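Local structure of type II restriction enzyme MUNI (Mycoplasma, 1D02) at residues L146-T157 against Y173-P182. The protein recognises the double-stranded DNA sequence 5'-CAATTG-3' as a homodimer and cleaves each strand after the first C, leaving 5'-phosphate ends. The protein carries 1 engineered substitution. Sequence-based numbering, arbitrary orientation.
Sequences LPFWVVFEGDIT and YQDNYFMWRP
Asn176 ND2 is held by two carbonyls of the facing segment: it gives a hydrogen bond of 2.8 Å to Phe148 O at the start of strand 148-153, nearly along the C=O axis, and a weak one to Leu146 O just before it. Asn176 OD1 accepts from Leu146 N at 2.9 Å, the donor tilted 33° from the carbonyl plane. Asparagine suits this place because its short amide offers donor and acceptor together, meeting both the N-H and the C=O of Leu146. Beside it Leu146 lays CD2 over one face of the Tyr173 ring, 3.7 Å from the centroid, a CH-pi contact.

From Asn176 onward the two strands run parallel. Asn176 O takes Val150 N, and Val150 O takes Phe178 N; then Phe178 O receives Phe152 N and Phe152 O receives Trp180 N. Beyond this ladder a water bridges Gly154 N and Trp180 O; at Gly154 (phi 96°) a CB would press on the preceding carbonyl O.

Flat rings and a flexible thioether fill one buried face: Phe152 CE1 meets Tyr177 CB at 3.8 Å, and Met179 SD makes an oblique Met-aromatic contact with the Phe152 ring. On the other, Trp149 and Phe178 both hold CG anti to the backbone N, which points them the same way, with Trp149 NE1 3.5 Å from Phe178 CB. Glu153 OE2 reaches the Trp180 ring edge at CE3.

The long arm of Arg181 brings NE within 2.7 Å of Thr157 O, above the carbonyl plane, with NH2 bonding more weakly. Thr157 OG1 donates a hydrogen bond to Gly154 O, which also accepts from Thr157 N, a double grip on the turn.

In this PDDEXK-clan nuclease the pair belongs to a beta-alpha-beta unit: helix 160-170 covers Val150 and Phe152, helix 186-197 packs on Trp149 and Phe178, and strand 93-101 flanks 148-153 across from 177-180.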
loop_
_atom_site.group_PDB
_atom_site.type_symbol
_atom_site.label_atom_id
_atom_site.label_comp_id
_atom_site.label_asym_id
_atom_site.label_seq_id
_atom_site.Cartn_x
_atom_site.Cartn_y
_atom_site.Cartn_z
ATOM N N LEU D 146 13.516 0.958 5.688
ATOM C CA LEU D 146 12.489 -0.077 5.555
ATOM C C LEU D 146 13.192 -1.278 4.920
ATOM O O LEU D 146 14.195 -1.117 4.223
ATOM C CB LEU D 146 11.336 0.412 4.680
ATOM C CG LEU D 146 10.693 1.690 5.248
ATOM C CD1 LEU D 146 9.464 2.066 4.409
ATOM C CD2 LEU D 146 10.285 1.478 6.713
ATOM N N PRO D 147 12.660 -2.491 5.116
ATOM C CA PRO D 147 13.252 -3.726 4.585
ATOM C C PRO D 147 13.028 -4.050 3.119
ATOM O O PRO D 147 13.333 -5.157 2.686
ATOM C CB PRO D 147 12.656 -4.794 5.495
ATOM C CG PRO D 147 11.252 -4.245 5.742
ATOM C CD PRO D 147 11.502 -2.777 5.986
ATOM N N PHE D 148 12.480 -3.102 2.365
ATOM C CA PHE D 148 12.213 -3.345 0.950
ATOM C C PHE D 148 12.677 -2.171 0.115
ATOM O O PHE D 148 12.956 -1.087 0.641
ATOM C CB PHE D 148 10.707 -3.566 0.730
ATOM C CG PHE D 148 9.857 -2.381 1.130
ATOM C CD1 PHE D 148 9.614 -1.348 0.223
ATOM C CD2 PHE D 148 9.305 -2.300 2.405
ATOM C CE1 PHE D 148 8.825 -0.247 0.582
ATOM C CE2 PHE D 148 8.517 -1.211 2.777
ATOM C CZ PHE D 148 8.267 -0.177 1.876
ATOM N N TRP D 149 12.758 -2.393 -1.192
ATOM C CA TRP D 149 13.182 -1.350 -2.115
ATOM C C TRP D 149 12.303 -1.450 -3.348
ATOM O O TRP D 149 12.279 -2.486 -4.010
ATOM C CB TRP D 149 14.653 -1.570 -2.485
ATOM C CG TRP D 149 15.225 -0.539 -3.415
ATOM C CD1 TRP D 149 14.884 0.780 -3.494
ATOM C CD2 TRP D 149 16.311 -0.734 -4.326
ATOM N NE1 TRP D 149 15.700 1.427 -4.405
ATOM C CE2 TRP D 149 16.583 0.517 -4.928
ATOM C CE3 TRP D 149 17.089 -1.845 -4.690
ATOM C CZ2 TRP D 149 17.603 0.697 -5.878
ATOM C CZ3 TRP D 149 18.107 -1.670 -5.638
ATOM C CH2 TRP D 149 18.348 -0.405 -6.218
ATOM N N VAL D 150 11.580 -0.371 -3.645
ATOM C CA VAL D 150 10.689 -0.352 -4.802
ATOM C C VAL D 150 11.365 0.477 -5.901
ATOM O O VAL D 150 11.736 1.631 -5.685
ATOM C CB VAL D 150 9.311 0.277 -4.455
ATOM C CG1 VAL D 150 8.447 0.360 -5.708
ATOM C CG2 VAL D 150 8.572 -0.568 -3.375
ATOM N N VAL D 151 11.578 -0.153 -7.053
ATOM C CA VAL D 151 12.169 0.541 -8.198
ATOM C C VAL D 151 11.058 0.840 -9.199
ATOM O O VAL D 151 10.360 -0.086 -9.654
ATOM C CB VAL D 151 13.252 -0.319 -8.868
ATOM C CG1 VAL D 151 13.787 0.396 -10.110
ATOM C CG2 VAL D 151 14.392 -0.583 -7.858
ATOM N N PHE D 152 10.868 2.123 -9.504
ATOM C CA PHE D 152 9.845 2.555 -10.465
ATOM C C PHE D 152 10.523 2.726 -11.819
ATOM O O PHE D 152 11.696 3.116 -11.886
ATOM C CB PHE D 152 9.208 3.881 -10.036
ATOM C CG PHE D 152 8.395 3.789 -8.761
ATOM C CD1 PHE D 152 8.965 4.114 -7.526
ATOM C CD2 PHE D 152 7.075 3.370 -8.794
ATOM C CE1 PHE D 152 8.228 4.019 -6.335
ATOM C CE2 PHE D 152 6.323 3.268 -7.612
ATOM C CZ PHE D 152 6.898 3.591 -6.376
ATOM N N GLU D 153 9.772 2.455 -12.883
ATOM C CA GLU D 153 10.280 2.523 -14.260
ATOM C C GLU D 153 9.148 3.033 -15.133
ATOM O O GLU D 153 7.986 2.939 -14.742
ATOM C CB GLU D 153 10.660 1.121 -14.760
ATOM C CG GLU D 153 11.843 0.483 -14.022
ATOM C CD GLU D 153 12.173 -0.946 -14.487
ATOM O OE1 GLU D 153 11.484 -1.497 -15.369
ATOM O OE2 GLU D 153 13.134 -1.530 -13.930
ATOM N N GLY D 154 9.488 3.542 -16.317
ATOM C CA GLY D 154 8.455 4.038 -17.226
ATOM C C GLY D 154 8.242 5.538 -17.105
ATOM O O GLY D 154 8.904 6.225 -16.317
ATOM N N ASP D 155 7.301 6.069 -17.876
ATOM C CA ASP D 155 7.060 7.511 -17.816
ATOM C C ASP D 155 6.606 8.012 -16.436
ATOM O O ASP D 155 6.722 9.206 -16.133
ATOM C CB ASP D 155 6.064 7.906 -18.919
ATOM C CG ASP D 155 6.706 7.915 -20.289
ATOM O OD1 ASP D 155 5.985 7.842 -21.303
ATOM O OD2 ASP D 155 7.943 8.010 -20.355
ATOM N N ILE D 156 6.108 7.121 -15.578
ATOM C CA ILE D 156 5.700 7.569 -14.245
ATOM C C ILE D 156 6.870 8.247 -13.539
ATOM O O ILE D 156 6.674 9.189 -12.766
ATOM C CB ILE D 156 5.178 6.377 -13.376
ATOM C CG1 ILE D 156 4.716 6.868 -12.000
ATOM C CG2 ILE D 156 6.259 5.307 -13.238
ATOM C CD1 ILE D 156 4.046 5.746 -11.138
ATOM N N THR D 157 8.091 7.816 -13.846
ATOM C CA THR D 157 9.277 8.371 -13.181
ATOM C C THR D 157 9.580 9.814 -13.525
ATOM O O THR D 157 10.444 10.430 -12.900
ATOM C CB THR D 157 10.548 7.567 -13.503
ATOM O OG1 THR D 157 10.791 7.622 -14.911
ATOM C CG2 THR D 157 10.393 6.118 -13.085
ATOM N N TYR D 173 11.691 8.070 4.548
ATOM C CA TYR D 173 12.304 6.826 4.063
ATOM C C TYR D 173 12.517 6.986 2.551
ATOM O O TYR D 173 12.193 6.085 1.772
ATOM C CB TYR D 173 11.396 5.608 4.311
ATOM C CG TYR D 173 11.096 5.369 5.763
ATOM C CD1 TYR D 173 9.908 5.812 6.332
ATOM C CD2 TYR D 173 12.006 4.708 6.572
ATOM C CE1 TYR D 173 9.632 5.598 7.671
ATOM C CE2 TYR D 173 11.738 4.489 7.933
ATOM C CZ TYR D 173 10.549 4.934 8.466
ATOM O OH TYR D 173 10.249 4.684 9.792
ATOM N N GLN D 174 13.059 8.134 2.143
ATOM C CA GLN D 174 13.283 8.398 0.726
ATOM C C GLN D 174 14.175 7.401 0.018
ATOM O O GLN D 174 14.012 7.184 -1.179
ATOM C CB GLN D 174 13.871 9.798 0.524
ATOM C CG GLN D 174 12.906 10.909 0.845
ATOM C CD GLN D 174 11.682 10.886 -0.053
ATOM O OE1 GLN D 174 11.800 10.982 -1.277
ATOM N NE2 GLN D 174 10.505 10.776 0.548
ATOM N N ASP D 175 15.093 6.757 0.738
ATOM C CA ASP D 175 15.997 5.831 0.084
ATOM C C ASP D 175 15.391 4.463 -0.211
ATOM O O ASP D 175 16.041 3.627 -0.844
ATOM C CB ASP D 175 17.280 5.645 0.911
ATOM C CG ASP D 175 18.073 6.941 1.072
ATOM O OD1 ASP D 175 17.862 7.896 0.291
ATOM O OD2 ASP D 175 18.929 6.997 1.984
ATOM N N ASN D 176 14.160 4.231 0.257
ATOM C CA ASN D 176 13.497 2.958 0.022
ATOM C C ASN D 176 12.787 2.832 -1.334
ATOM O O ASN D 176 12.116 1.842 -1.598
ATOM C CB ASN D 176 12.579 2.626 1.198
ATOM C CG ASN D 176 13.381 2.132 2.397
ATOM O OD1 ASN D 176 13.475 2.811 3.419
ATOM N ND2 ASN D 176 14.007 0.971 2.245
ATOM N N TYR D 177 12.932 3.847 -2.186
ATOM C CA TYR D 177 12.437 3.711 -3.557
ATOM C C TYR D 177 13.472 4.354 -4.466
ATOM O O TYR D 177 14.317 5.129 -3.997
ATOM C CB TYR D 177 11.074 4.386 -3.770
ATOM C CG TYR D 177 11.124 5.892 -3.792
ATOM C CD1 TYR D 177 11.327 6.586 -4.986
ATOM C CD2 TYR D 177 10.978 6.613 -2.620
ATOM C CE1 TYR D 177 11.380 7.973 -5.004
ATOM C CE2 TYR D 177 11.020 7.994 -2.615
ATOM C CZ TYR D 177 11.220 8.671 -3.810
ATOM O OH TYR D 177 11.247 10.040 -3.779
ATOM N N PHE D 178 13.447 4.003 -5.748
ATOM C CA PHE D 178 14.357 4.635 -6.711
ATOM C C PHE D 178 13.610 4.778 -8.024
ATOM O O PHE D 178 12.919 3.844 -8.450
ATOM C CB PHE D 178 15.623 3.797 -6.936
ATOM C CG PHE D 178 16.512 4.336 -8.024
ATOM C CD1 PHE D 178 17.308 5.471 -7.810
ATOM C CD2 PHE D 178 16.559 3.710 -9.267
ATOM C CE1 PHE D 178 18.142 5.966 -8.830
ATOM C CE2 PHE D 178 17.386 4.199 -10.287
ATOM C CZ PHE D 178 18.175 5.320 -10.068
ATOM N N MET D 179 13.747 5.944 -8.649
ATOM C CA MET D 179 13.101 6.242 -9.933
ATOM C C MET D 179 14.138 5.982 -11.025
ATOM O O MET D 179 15.062 6.783 -11.193
ATOM C CB MET D 179 12.689 7.722 -9.994
ATOM C CG MET D 179 11.724 8.143 -8.919
ATOM S SD MET D 179 10.061 7.645 -9.358
ATOM C CE MET D 179 9.118 8.281 -7.983
ATOM N N TRP D 180 13.997 4.876 -11.758
ATOM C CA TRP D 180 14.955 4.553 -12.811
ATOM C C TRP D 180 14.327 5.086 -14.093
ATOM O O TRP D 180 13.475 4.441 -14.698
ATOM C CB TRP D 180 15.179 3.040 -12.882
ATOM C CG TRP D 180 16.429 2.656 -13.651
ATOM C CD1 TRP D 180 17.461 3.485 -14.011
ATOM C CD2 TRP D 180 16.760 1.358 -14.158
ATOM N NE1 TRP D 180 18.411 2.777 -14.716
ATOM C CE2 TRP D 180 18.003 1.471 -14.823
ATOM C CE3 TRP D 180 16.124 0.111 -14.117
ATOM C CZ2 TRP D 180 18.617 0.391 -15.444
ATOM C CZ3 TRP D 180 16.745 -0.982 -14.740
ATOM C CH2 TRP D 180 17.976 -0.832 -15.392
ATOM N N ARG D 181 14.782 6.272 -14.495
ATOM C CA ARG D 181 14.211 6.958 -15.648
ATOM C C ARG D 181 14.587 6.415 -17.014
ATOM O O ARG D 181 15.619 5.760 -17.173
ATOM C CB ARG D 181 14.527 8.462 -15.534
ATOM C CG ARG D 181 13.925 9.062 -14.240
ATOM C CD ARG D 181 14.039 10.593 -14.051
ATOM N NE ARG D 181 13.129 10.951 -12.955
ATOM C CZ ARG D 181 13.473 11.075 -11.674
ATOM N NH1 ARG D 181 14.739 10.915 -11.285
ATOM N NH2 ARG D 181 12.533 11.265 -10.764
ATOM N N PRO D 182 13.748 6.675 -18.020
ATOM C CA PRO D 182 13.983 6.219 -19.393
ATOM C C PRO D 182 15.360 6.757 -19.806
ATOM O O PRO D 182 15.734 7.887 -19.470
ATOM C CB PRO D 182 12.865 6.920 -20.173
ATOM C CG PRO D 182 11.742 6.958 -19.193
ATOM C CD PRO D 182 12.449 7.377 -17.906
HETATM O O HOH W 1 12.160 4.003 -17.036
#